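PDB 5GXX: glucanase from Clostridium thermocellum, which probably hydrolyses internal beta-1,4-glucosidic bonds of cellulose, as an endoglucanase of glycosyl hydrolase family 9 from the cellulosome. Local coordinates for residues 78-82 / 83-87; 172-175 / 176-180; 201-204 / 205-209; 270-273 / 274-278. The protein carries 1 engineered substitution. All blocks are in the same frame, centred on the assembly; numbering follows the deposited sequence.

Contact 1 (78-82 / 83-87)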
loop_
_atom_site.group_PDB
_atom_site.type_symbol
_atom_site.label_atom_id
_atom_site.label_comp_id
_atom_site.label_asym_id
_atom_site.label_seq_id
_atom_site.Cartn_x
_atom_site.Cartn_y
_atom_site.Cartn_z
ATOM N N ASP A 78 -4.524 58.507 -22.430
ATOM C CA ASP A 78 -3.397 59.180 -21.798
ATOM C C ASP A 78 -2.143 58.312 -21.700
ATOM O O ASP A 78 -1.096 58.782 -21.255
ATOM C CB ASP A 78 -3.818 59.712 -20.423
ATOM C CG ASP A 78 -4.946 60.718 -20.509
ATOM O OD1 ASP A 78 -4.914 61.565 -21.432
ATOM O OD2 ASP A 78 -5.859 60.673 -19.652
ATOM N N ILE A 79 -2.252 57.057 -22.121
ATOM C CA ILE A 79 -1.186 56.074 -21.944
ATOM C C ILE A 79 -0.601 55.524 -23.240
ATOM O O ILE A 79 -0.007 54.444 -23.241
ATOM C CB ILE A 79 -1.661 54.849 -21.121
ATOM C CG1 ILE A 79 -2.779 54.099 -21.855
ATOM C CG2 ILE A 79 -2.115 55.273 -19.719
ATOM C CD1 ILE A 79 -2.945 52.649 -21.437
ATOM N N GLU A 80 -0.754 56.230 -24.354
ATOM C CA GLU A 80 -0.309 55.606 -25.597
ATOM C C GLU A 80 1.212 55.463 -25.738
ATOM O O GLU A 80 1.691 54.536 -26.392
ATOM C CB GLU A 80 -1.057 56.133 -26.825
ATOM C CG GLU A 80 -2.237 55.218 -27.196
ATOM C CD GLU A 80 -3.331 55.927 -27.982
ATOM O OE1 GLU A 80 -3.054 56.983 -28.593
ATOM O OE2 GLU A 80 -4.475 55.426 -27.998
ATOM N N ALA A 81 1.948 56.340 -25.063
ATOM C CA ALA A 81 3.408 56.280 -24.984
ATOM C C ALA A 81 3.945 55.024 -24.295
ATOM O O ALA A 81 5.006 54.523 -24.669
ATOM C CB ALA A 81 3.949 57.523 -24.308
ATOM N N SER A 82 3.229 54.521 -23.290
ATOM C CA SER A 82 3.561 53.245 -22.651
ATOM C C SER A 82 3.445 52.055 -23.601
ATOM O O SER A 82 4.014 50.994 -23.337
ATOM C CB SER A 82 2.638 52.989 -21.459
ATOM O OG SER A 82 1.319 52.710 -21.898
ATOM N N GLY A 83 2.666 52.211 -24.670
ATOM C CA GLY A 83 2.456 51.145 -25.647
ATOM C C GLY A 83 1.566 50.022 -25.142
ATOM O O GLY A 83 1.496 48.951 -25.744
ATOM N N GLN A 84 0.878 50.260 -24.034
ATOM C CA GLN A 84 0.084 49.203 -23.404
ATOM C C GLN A 84 -1.419 49.210 -23.673
ATOM O O GLN A 84 -2.110 48.273 -23.270
ATOM C CB GLN A 84 0.337 49.206 -21.889
ATOM C CG GLN A 84 1.831 49.014 -21.577
ATOM C CD GLN A 84 2.416 47.803 -22.272
ATOM O OE1 GLN A 84 1.886 46.701 -22.145
ATOM N NE2 GLN A 84 3.502 47.997 -23.026
ATOM N N ARG A 85 -1.944 50.247 -24.328
ATOM C CA ARG A 85 -3.382 50.328 -24.573
ATOM C C ARG A 85 -3.971 49.098 -25.268
ATOM O O ARG A 85 -4.979 48.560 -24.802
ATOM C CB ARG A 85 -3.764 51.571 -25.372
ATOM C CG ARG A 85 -5.278 51.720 -25.418
ATOM C CD ARG A 85 -5.695 52.944 -26.214
ATOM N NE ARG A 85 -7.134 53.153 -26.105
ATOM C CZ ARG A 85 -7.730 54.330 -26.270
ATOM N NH1 ARG A 85 -7.017 55.410 -26.562
ATOM N NH2 ARG A 85 -9.045 54.431 -26.134
ATOM N N LEU A 86 -3.357 48.648 -26.359
ATOM C CA LEU A 86 -3.910 47.521 -27.095
ATOM C C LEU A 86 -3.803 46.227 -26.291
ATOM O O LEU A 86 -4.708 45.390 -26.346
ATOM C CB LEU A 86 -3.260 47.373 -28.479
ATOM C CG LEU A 86 -3.618 48.467 -29.501
ATOM C CD1 LEU A 86 -2.581 48.563 -30.626
ATOM C CD2 LEU A 86 -5.033 48.277 -30.067
ATOM N N HIS A 87 -2.709 46.059 -25.553
ATOM C CA HIS A 87 -2.613 44.929 -24.618
ATOM C C HIS A 87 -3.744 44.905 -23.601
ATOM O O HIS A 87 -4.350 43.849 -23.357
ATOM C CB HIS A 87 -1.282 44.899 -23.864
ATOM C CG HIS A 87 -0.106 44.594 -24.737
ATOM N ND1 HIS A 87 0.003 43.427 -25.460
ATOM C CD2 HIS A 87 0.997 45.323 -25.029
ATOM C CE1 HIS A 87 1.128 43.443 -26.154
ATOM N NE2 HIS A 87 1.755 44.579 -25.901
HETATM O O HOH W 1 -0.546 52.616 -25.364
#

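Contact 2 (172-175 / 176-180)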
loop_
_atom_site.group_PDB
_atom_site.type_symbol
_atom_site.label_atom_id
_atom_site.label_comp_id
_atom_site.label_asym_id
_atom_site.label_seq_id
_atom_site.Cartn_x
_atom_site.Cartn_y
_atom_site.Cartn_z
ATOM N N PHE A 172 -28.332 43.487 -16.142
ATOM C CA PHE A 172 -28.812 44.440 -15.160
ATOM C C PHE A 172 -30.302 44.248 -14.909
ATOM O O PHE A 172 -30.752 44.258 -13.768
ATOM C CB PHE A 172 -28.523 45.894 -15.528
ATOM C CG PHE A 172 -29.190 46.854 -14.591
ATOM C CD1 PHE A 172 -28.647 47.125 -13.337
ATOM C CD2 PHE A 172 -30.400 47.431 -14.925
ATOM C CE1 PHE A 172 -29.291 47.981 -12.455
ATOM C CE2 PHE A 172 -31.054 48.291 -14.048
ATOM C CZ PHE A 172 -30.507 48.561 -12.803
ATOM N N GLU A 173 -31.060 44.040 -15.980
ATOM C CA GLU A 173 -32.487 43.843 -15.805
ATOM C C GLU A 173 -32.786 42.622 -14.936
ATOM O O GLU A 173 -33.705 42.673 -14.109
ATOM C CB GLU A 173 -33.180 43.771 -17.170
ATOM C CG GLU A 173 -33.272 45.129 -17.853
ATOM C CD GLU A 173 -33.480 45.038 -19.359
ATOM O OE1 GLU A 173 -33.804 43.940 -19.871
ATOM O OE2 GLU A 173 -33.316 46.073 -20.046
ATOM N N LEU A 174 -32.033 41.540 -15.145
ATOM C CA LEU A 174 -32.202 40.296 -14.396
ATOM C C LEU A 174 -31.820 40.516 -12.946
ATOM O O LEU A 174 -32.517 40.103 -12.027
ATOM C CB LEU A 174 -31.360 39.158 -14.983
ATOM C CG LEU A 174 -31.251 37.852 -14.183
ATOM C CD1 LEU A 174 -32.622 37.218 -14.006
ATOM C CD2 LEU A 174 -30.283 36.843 -14.794
ATOM N N ALA A 175 -30.688 41.170 -12.738
ATOM C CA ALA A 175 -30.212 41.398 -11.385
ATOM C C ALA A 175 -31.176 42.274 -10.604
ATOM O O ALA A 175 -31.436 42.033 -9.425
ATOM C CB ALA A 175 -28.836 42.039 -11.438
ATOM N N ASP A 176 -31.707 43.279 -11.293
ATOM C CA ASP A 176 -32.613 44.252 -10.699
ATOM C C ASP A 176 -34.014 43.685 -10.440
ATOM O O ASP A 176 -34.733 44.162 -9.564
ATOM C CB ASP A 176 -32.673 45.483 -11.609
ATOM C CG ASP A 176 -33.411 46.658 -10.994
ATOM O OD1 ASP A 176 -33.218 46.957 -9.794
ATOM O OD2 ASP A 176 -34.145 47.324 -11.766
ATOM N N ALA A 177 -34.395 42.651 -11.184
ATOM C CA ALA A 177 -35.715 42.045 -11.018
ATOM C C ALA A 177 -35.638 41.000 -9.905
ATOM O O ALA A 177 -36.591 40.830 -9.145
ATOM C CB ALA A 177 -36.157 41.412 -12.323
ATOM N N THR A 178 -34.487 40.338 -9.793
ATOM C CA THR A 178 -34.264 39.245 -8.846
ATOM C C THR A 178 -34.106 39.740 -7.406
ATOM O O THR A 178 -34.597 39.113 -6.465
ATOM C CB THR A 178 -33.028 38.409 -9.248
ATOM O OG1 THR A 178 -33.201 37.860 -10.558
ATOM C CG2 THR A 178 -32.757 37.269 -8.282
ATOM N N ARG A 179 -33.397 40.853 -7.227
ATOM C CA ARG A 179 -33.159 41.428 -5.901
ATOM C C ARG A 179 -32.933 40.398 -4.799
ATOM O O ARG A 179 -33.534 40.447 -3.724
ATOM C CB ARG A 179 -34.206 42.477 -5.526
ATOM C CG ARG A 179 -34.012 43.714 -6.369
ATOM C CD ARG A 179 -35.042 44.791 -6.155
ATOM N NE ARG A 179 -34.818 45.876 -7.106
ATOM C CZ ARG A 179 -35.325 47.096 -6.975
ATOM N NH1 ARG A 179 -36.081 47.386 -5.924
ATOM N NH2 ARG A 179 -35.074 48.030 -7.882
ATOM N N SER A 180 -32.032 39.466 -5.084
ATOM C CA SER A 180 -31.672 38.430 -4.119
ATOM C C SER A 180 -30.326 37.798 -4.457
ATOM O O SER A 180 -30.018 37.575 -5.629
ATOM C CB SER A 180 -32.752 37.344 -4.091
ATOM O OG SER A 180 -32.478 36.386 -3.087
#

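Contact 3 (201-204 / 205-209)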
loop_
_atom_site.group_PDB
_atom_site.type_symbol
_atom_site.label_atom_id
_atom_site.label_comp_id
_atom_site.label_asym_id
_atom_site.label_seq_id
_atom_site.Cartn_x
_atom_site.Cartn_y
_atom_site.Cartn_z
ATOM N N LEU A 201 -25.997 46.863 -7.798
ATOM C CA LEU A 201 -27.013 47.520 -8.629
ATOM C C LEU A 201 -26.680 48.987 -8.861
ATOM O O LEU A 201 -26.873 49.489 -9.966
ATOM C CB LEU A 201 -28.435 47.364 -8.068
ATOM C CG LEU A 201 -28.960 45.935 -7.965
ATOM C CD1 LEU A 201 -30.354 46.003 -7.304
ATOM C CD2 LEU A 201 -29.039 45.278 -9.344
ATOM N N LEU A 202 -26.212 49.664 -7.814
ATOM C CA LEU A 202 -25.693 51.026 -7.944
ATOM C C LEU A 202 -24.579 51.150 -8.980
ATOM O O LEU A 202 -24.620 52.023 -9.848
ATOM C CB LEU A 202 -25.142 51.511 -6.594
ATOM C CG LEU A 202 -24.481 52.894 -6.588
ATOM C CD1 LEU A 202 -25.440 53.990 -7.042
ATOM C CD2 LEU A 202 -23.957 53.166 -5.183
ATOM N N TRP A 203 -23.567 50.301 -8.847
ATOM C CA TRP A 203 -22.392 50.285 -9.715
ATOM C C TRP A 203 -22.802 50.018 -11.155
ATOM O O TRP A 203 -22.407 50.746 -12.061
ATOM C CB TRP A 203 -21.448 49.206 -9.175
ATOM C CG TRP A 203 -20.160 48.847 -9.859
ATOM C CD1 TRP A 203 -19.843 47.616 -10.329
ATOM C CD2 TRP A 203 -18.980 49.656 -10.032
ATOM N NE1 TRP A 203 -18.554 47.589 -10.816
ATOM C CE2 TRP A 203 -17.999 48.830 -10.637
ATOM C CE3 TRP A 203 -18.651 50.980 -9.727
ATOM C CZ2 TRP A 203 -16.722 49.296 -10.966
ATOM C CZ3 TRP A 203 -17.386 51.437 -10.068
ATOM C CH2 TRP A 203 -16.439 50.599 -10.668
ATOM N N ALA A 204 -23.646 49.013 -11.364
ATOM C CA ALA A 204 -24.050 48.678 -12.719
ATOM C C ALA A 204 -24.919 49.767 -13.358
ATOM O O ALA A 204 -24.672 50.151 -14.507
ATOM C CB ALA A 204 -24.770 47.337 -12.722
ATOM N N SER A 205 -25.917 50.269 -12.629
ATOM C CA SER A 205 -26.775 51.332 -13.160
ATOM C C SER A 205 -25.979 52.606 -13.459
ATOM O O SER A 205 -26.253 53.286 -14.451
ATOM C CB SER A 205 -27.996 51.615 -12.261
ATOM O OG SER A 205 -27.629 51.978 -10.938
ATOM N N THR A 206 -24.981 52.916 -12.626
ATOM C CA THR A 206 -24.142 54.094 -12.835
ATOM C C THR A 206 -23.366 53.959 -14.139
ATOM O O THR A 206 -23.351 54.884 -14.949
ATOM C CB THR A 206 -23.183 54.313 -11.638
ATOM O OG1 THR A 206 -23.972 54.577 -10.475
ATOM C CG2 THR A 206 -22.219 55.470 -11.884
ATOM N N TRP A 207 -22.726 52.809 -14.343
ATOM C CA TRP A 207 -22.041 52.547 -15.604
ATOM C C TRP A 207 -22.976 52.543 -16.818
ATOM O O TRP A 207 -22.577 52.994 -17.890
ATOM C CB TRP A 207 -21.217 51.251 -15.543
ATOM C CG TRP A 207 -19.875 51.473 -14.874
ATOM C CD1 TRP A 207 -19.437 50.925 -13.699
ATOM C CD2 TRP A 207 -18.817 52.320 -15.345
ATOM N NE1 TRP A 207 -18.164 51.373 -13.414
ATOM C CE2 TRP A 207 -17.763 52.236 -14.400
ATOM C CE3 TRP A 207 -18.653 53.145 -16.466
ATOM C CZ2 TRP A 207 -16.565 52.944 -14.542
ATOM C CZ3 TRP A 207 -17.456 53.850 -16.608
ATOM C CH2 TRP A 207 -16.428 53.739 -15.650
ATOM N N LEU A 208 -24.195 52.028 -16.655
ATOM C CA LEU A 208 -25.200 52.111 -17.719
ATOM C C LEU A 208 -25.620 53.547 -18.044
ATOM O O LEU A 208 -25.828 53.877 -19.217
ATOM C CB LEU A 208 -26.404 51.210 -17.421
ATOM C CG LEU A 208 -26.168 49.717 -17.662
ATOM C CD1 LEU A 208 -27.195 48.833 -16.973
ATOM C CD2 LEU A 208 -26.025 49.369 -19.152
ATOM N N TYR A 209 -25.714 54.406 -17.033
ATOM C CA TYR A 209 -25.922 55.822 -17.270
ATOM C C TYR A 209 -24.766 56.396 -18.074
ATOM O O TYR A 209 -24.965 57.103 -19.067
ATOM C CB TYR A 209 -26.051 56.599 -15.958
ATOM C CG TYR A 209 -26.434 58.053 -16.174
ATOM C CD1 TYR A 209 -27.568 58.361 -16.910
ATOM C CD2 TYR A 209 -25.665 59.116 -15.674
ATOM C CE1 TYR A 209 -27.956 59.678 -17.136
ATOM C CE2 TYR A 209 -26.043 60.446 -15.911
ATOM C CZ TYR A 209 -27.188 60.715 -16.639
ATOM O OH TYR A 209 -27.619 62.006 -16.885
#

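Contact 4 (270-273 / 274-278)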
loop_
_atom_site.group_PDB
_atom_site.type_symbol
_atom_site.label_atom_id
_atom_site.label_comp_id
_atom_site.label_asym_id
_atom_site.label_seq_id
_atom_site.Cartn_x
_atom_site.Cartn_y
_atom_site.Cartn_z
ATOM N N GLN A 270 -15.110 62.466 0.040
ATOM C CA GLN A 270 -14.099 63.100 0.885
ATOM C C GLN A 270 -13.995 62.430 2.259
ATOM O O GLN A 270 -12.894 62.271 2.791
ATOM C CB GLN A 270 -14.322 64.618 0.987
ATOM C CG GLN A 270 -14.076 65.326 -0.330
ATOM C CD GLN A 270 -14.584 66.750 -0.373
ATOM O OE1 GLN A 270 -14.710 67.419 0.659
ATOM N NE2 GLN A 270 -14.877 67.229 -1.577
ATOM N N MET A 271 -15.125 61.993 2.807
ATOM C CA MET A 271 -15.125 61.267 4.080
ATOM C C MET A 271 -14.386 59.922 3.932
ATOM O O MET A 271 -13.479 59.575 4.721
ATOM C CB MET A 271 -16.570 61.039 4.548
ATOM C CG MET A 271 -16.691 60.288 5.868
ATOM S SD MET A 271 -18.421 60.086 6.359
ATOM C CE MET A 271 -19.144 61.647 5.851
ATOM N N HIS A 272 -14.739 59.192 2.879
ATOM C CA HIS A 272 -14.145 57.892 2.579
ATOM C C HIS A 272 -12.639 58.018 2.325
ATOM O O HIS A 272 -11.813 57.314 2.946
ATOM C CB HIS A 272 -14.856 57.282 1.359
ATOM C CG HIS A 272 -14.134 56.129 0.726
ATOM N ND1 HIS A 272 -14.003 54.895 1.330
ATOM C CD2 HIS A 272 -13.486 56.030 -0.463
ATOM C CE1 HIS A 272 -13.276 54.103 0.557
ATOM N NE2 HIS A 272 -12.969 54.756 -0.547
ATOM N N LEU A 273 -12.267 58.937 1.439
ATOM C CA LEU A 273 -10.844 59.084 1.135
ATOM C C LEU A 273 -10.060 59.639 2.321
ATOM O O LEU A 273 -8.934 59.200 2.583
ATOM C CB LEU A 273 -10.587 59.890 -0.142
ATOM C CG LEU A 273 -11.027 59.192 -1.427
ATOM C CD1 LEU A 273 -11.023 60.167 -2.603
ATOM C CD2 LEU A 273 -10.252 57.913 -1.732
ATOM N N ASP A 274 -10.659 60.573 3.063
ATOM C CA ASP A 274 -9.963 61.111 4.234
ATOM C C ASP A 274 -9.641 59.979 5.211
ATOM O O ASP A 274 -8.569 59.957 5.801
ATOM C CB ASP A 274 -10.809 62.178 4.934
ATOM C CG ASP A 274 -10.764 63.531 4.227
ATOM O OD1 ASP A 274 -10.098 63.669 3.173
ATOM O OD2 ASP A 274 -11.374 64.460 4.787
ATOM N N TRP A 275 -10.575 59.048 5.384
ATOM C CA TRP A 275 -10.370 57.922 6.287
ATOM C C TRP A 275 -9.173 57.068 5.898
ATOM O O TRP A 275 -8.544 56.485 6.770
ATOM C CB TRP A 275 -11.650 57.085 6.403
ATOM C CG TRP A 275 -11.594 55.933 7.368
ATOM C CD1 TRP A 275 -11.762 55.971 8.723
ATOM C CD2 TRP A 275 -11.326 54.566 7.036
ATOM N NE1 TRP A 275 -11.592 54.705 9.262
ATOM C CE2 TRP A 275 -11.344 53.826 8.239
ATOM C CE3 TRP A 275 -11.086 53.894 5.832
ATOM C CZ2 TRP A 275 -11.147 52.448 8.267
ATOM C CZ3 TRP A 275 -10.894 52.524 5.857
ATOM C CH2 TRP A 275 -10.928 51.817 7.071
ATOM N N TRP A 276 -8.895 57.004 4.603
ATOM C CA TRP A 276 -7.754 56.282 4.065
ATOM C C TRP A 276 -6.424 57.046 4.149
ATOM O O TRP A 276 -5.369 56.422 4.063
ATOM C CB TRP A 276 -8.053 55.913 2.612
ATOM C CG TRP A 276 -8.833 54.647 2.528
ATOM C CD1 TRP A 276 -10.202 54.501 2.523
ATOM C CD2 TRP A 276 -8.287 53.328 2.485
ATOM N NE1 TRP A 276 -10.529 53.160 2.469
ATOM C CE2 TRP A 276 -9.367 52.422 2.447
ATOM C CE3 TRP A 276 -6.975 52.828 2.436
ATOM C CZ2 TRP A 276 -9.168 51.034 2.396
ATOM C CZ3 TRP A 276 -6.782 51.457 2.364
ATOM C CH2 TRP A 276 -7.877 50.572 2.349
ATOM N N THR A 277 -6.469 58.370 4.286
ATOM C CA THR A 277 -5.260 59.194 4.272
ATOM C C THR A 277 -4.591 59.234 5.650
ATOM O O THR A 277 -5.241 58.988 6.662
ATOM C CB THR A 277 -5.558 60.649 3.856
ATOM O OG1 THR A 277 -6.374 61.288 4.852
ATOM C CG2 THR A 277 -6.193 60.718 2.463
ATOM N N PRO A 278 -3.297 59.575 5.711
ATOM C CA PRO A 278 -2.626 59.721 7.005
ATOM C C PRO A 278 -3.310 60.661 8.003
ATOM O O PRO A 278 -3.253 60.423 9.210
ATOM C CB PRO A 278 -1.227 60.221 6.623
ATOM C CG PRO A 278 -0.991 59.536 5.301
ATOM C CD PRO A 278 -2.331 59.702 4.606
#

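Contact 1 (78-82 / 83-87)
The backbone folds over at E80-G83, where G83 N donates to E80 O at 3.1 Å and G83 itself takes a positive phi of 73°. This tight turn lies in the link between helix 58-75 and helix 85-101 of the catalytic module, whose family adopts an (alpha/alpha)6 barrel. S82 ties the turn together. Its hydroxyl, held between the backbone N and the carbonyl carbon (chi1 70°), donates to I79 O at 2.6 Å in the carbonyl plane, and the same OG accepts a longer bond of 3.3 Å from Q84 N. The carbonyl of S82 is used as well: the Q84 chain is bent at chi2, which brings its amide back until NE2 lies 3.1 Å from S82 O, with that oxygen in the amide plane. Further on, CD1 of I79 rests against R85 N and CA, while the I79 side chain also packs on C423 and T426 of helix 412-429. Q84 is covered by helix 7-20. A water bridges the two sides of the turn, donating to I79 O and accepting from R85 N. The extended R85 chain reaches E80 in a salt bridge, its guanidinium being shared with D77 and E89. NH1 of R85 meets OE2 of E80 at 2.9 Å, from above the carboxylate plane and 37° out of it.

Contact 2 (172-175 / 176-180)
The last two turns of helix 162-178 bring F172 against D176 and L174 against T178, and R179, in the left-handed helical conformation with positive phi, closes the helix C-terminus. The F172 ring and the D176 side chain run alongside each other from the same flank of the helix. CB of D176 stands over one face of the ring in a CH-pi contact, 4.2 Å from its centroid, and the carboxylate plane is only 21° from that of the ring. With CG anti to the backbone N (chi1 -171°), D176 also presents OD1 to R179: NH2 meets it at 2.9 Å on the syn side in a salt bridge. The oxygens of D176 have further partners, Y224 for OD1 and K220 for OD2. One residue pair further on, L174 O is gripped twice by T178, whose N lies 3.0 Å away and whose OG1 lies 2.8 Å away, the two arriving from opposite faces of the carbonyl. R179 N bonds to A175 O at 3.2 Å, a carbonyl that S142 OG also reaches. F172 is buried between helices 142-158 and 198-212 and touches Y224 of helix 215-224, while L174 and A175 rest on V145 of helix 142-158.

Contact 3 (201-204 / 205-209)
W203 and W207, one turn apart on helix 198-212, form a T-shaped pair in the helical barrel of the catalytic module. The planes of the two indoles stand at 83°, with the edge of W207 directed at the face of W203. The centroids of the six-membered ring of W203 and the five-membered ring of W207 are 4.4 Å apart. NE1 of W207 is the leading atom, 3.3 Å above the W203 plane and nearer the outer carbons CH2 and CZ3 than the ring centre. The W203 side chain swings along the helix toward W207 (chi1 177°), while W207 is turned back toward the preceding turn (chi1 -81°), and this brings the indoles together. NE1 of W203 bonds to OE1 of Q147, and H243 meets the W203 ring edge-to-face; W70 and Y73 add edge-to-face contacts to W207. This aromatic group is buried beside helices 142-158 and 249-260, and the side chain of W203 is about 8 Å from a bound calcium ion whose ligands D199 and E200 belong to the same helix. Two buried hydroxyls bond to carbonyls of the preceding turn. S205 OG donates to L201 O at 2.8 Å, opposite the face that S205 N uses. T206 repeats the pattern: N sits 2.9 Å from L202 O and OG1 2.7 Å from it, again on opposite faces, and CD1 of L202 lies against that hydroxyl.

Contact 4 (270-273 / 274-278)
From Q270 to W276 the chain is helical, with W275 N bonded to M271 O at 3.0 Å, but the last bonds of helix 263-276 are weak: W276 N divides two such bonds between H272 O and L273 O, and T277 N reaches L273 O only weakly. T277 is the first residue to leave helical geometry. It turns back on D274 O, which accepts both from T277 N at 3.0 Å and from T277 OG1 at 2.7 Å. The chi1 of 66° folds the hydroxyl back toward its own main chain, within reach of D274 O. The aromatic contact joins H272 and W276, one turn apart. Their planes are 65° apart in an offset edge-to-face arrangement, with the edge of W276 directed at the imidazole face; CE1 of H272 is 3.5 Å from NE1 of W276. That same indole edge has H272 O in its plane, 3.3 Å from CD1. Beyond the pair, CZ3 of W275 lies over one face of W276. Each ring is held by an outside carbonyl: ND1 of H272 bonds to Y239 O, and NE1 of W276 to W241 O, which should limit rotation of both groups. D274 is bound through OD1 to K327 and Y328 of helix 322-340, while L273 packs on helix 301-318. Together this is a buried helix C-terminus in which a threonine hydroxyl and an i, i+4 aromatic pair complete the final turn.

Overall arrangement
Each of the four contacts is local to one continuous stretch, so they follow in series and none nests in or crosses another. Contact 1 shapes the turn that leads into helix 85-101 and sits beside helices 7-20 and 412-429, which are far apart in sequence. Contact 2 ends helix 162-178, and contact 3 lies on the next helix, 198-212. These two touch: CB of F172 is 3.5 Å from CD1 of L208, and A175 meets L201. Contact 4 ends helix 263-276; its centre is about 24 Å from that of contact 3, without contact. Contact 1 lies apart, its nearest atoms about 13 Å from contact 3.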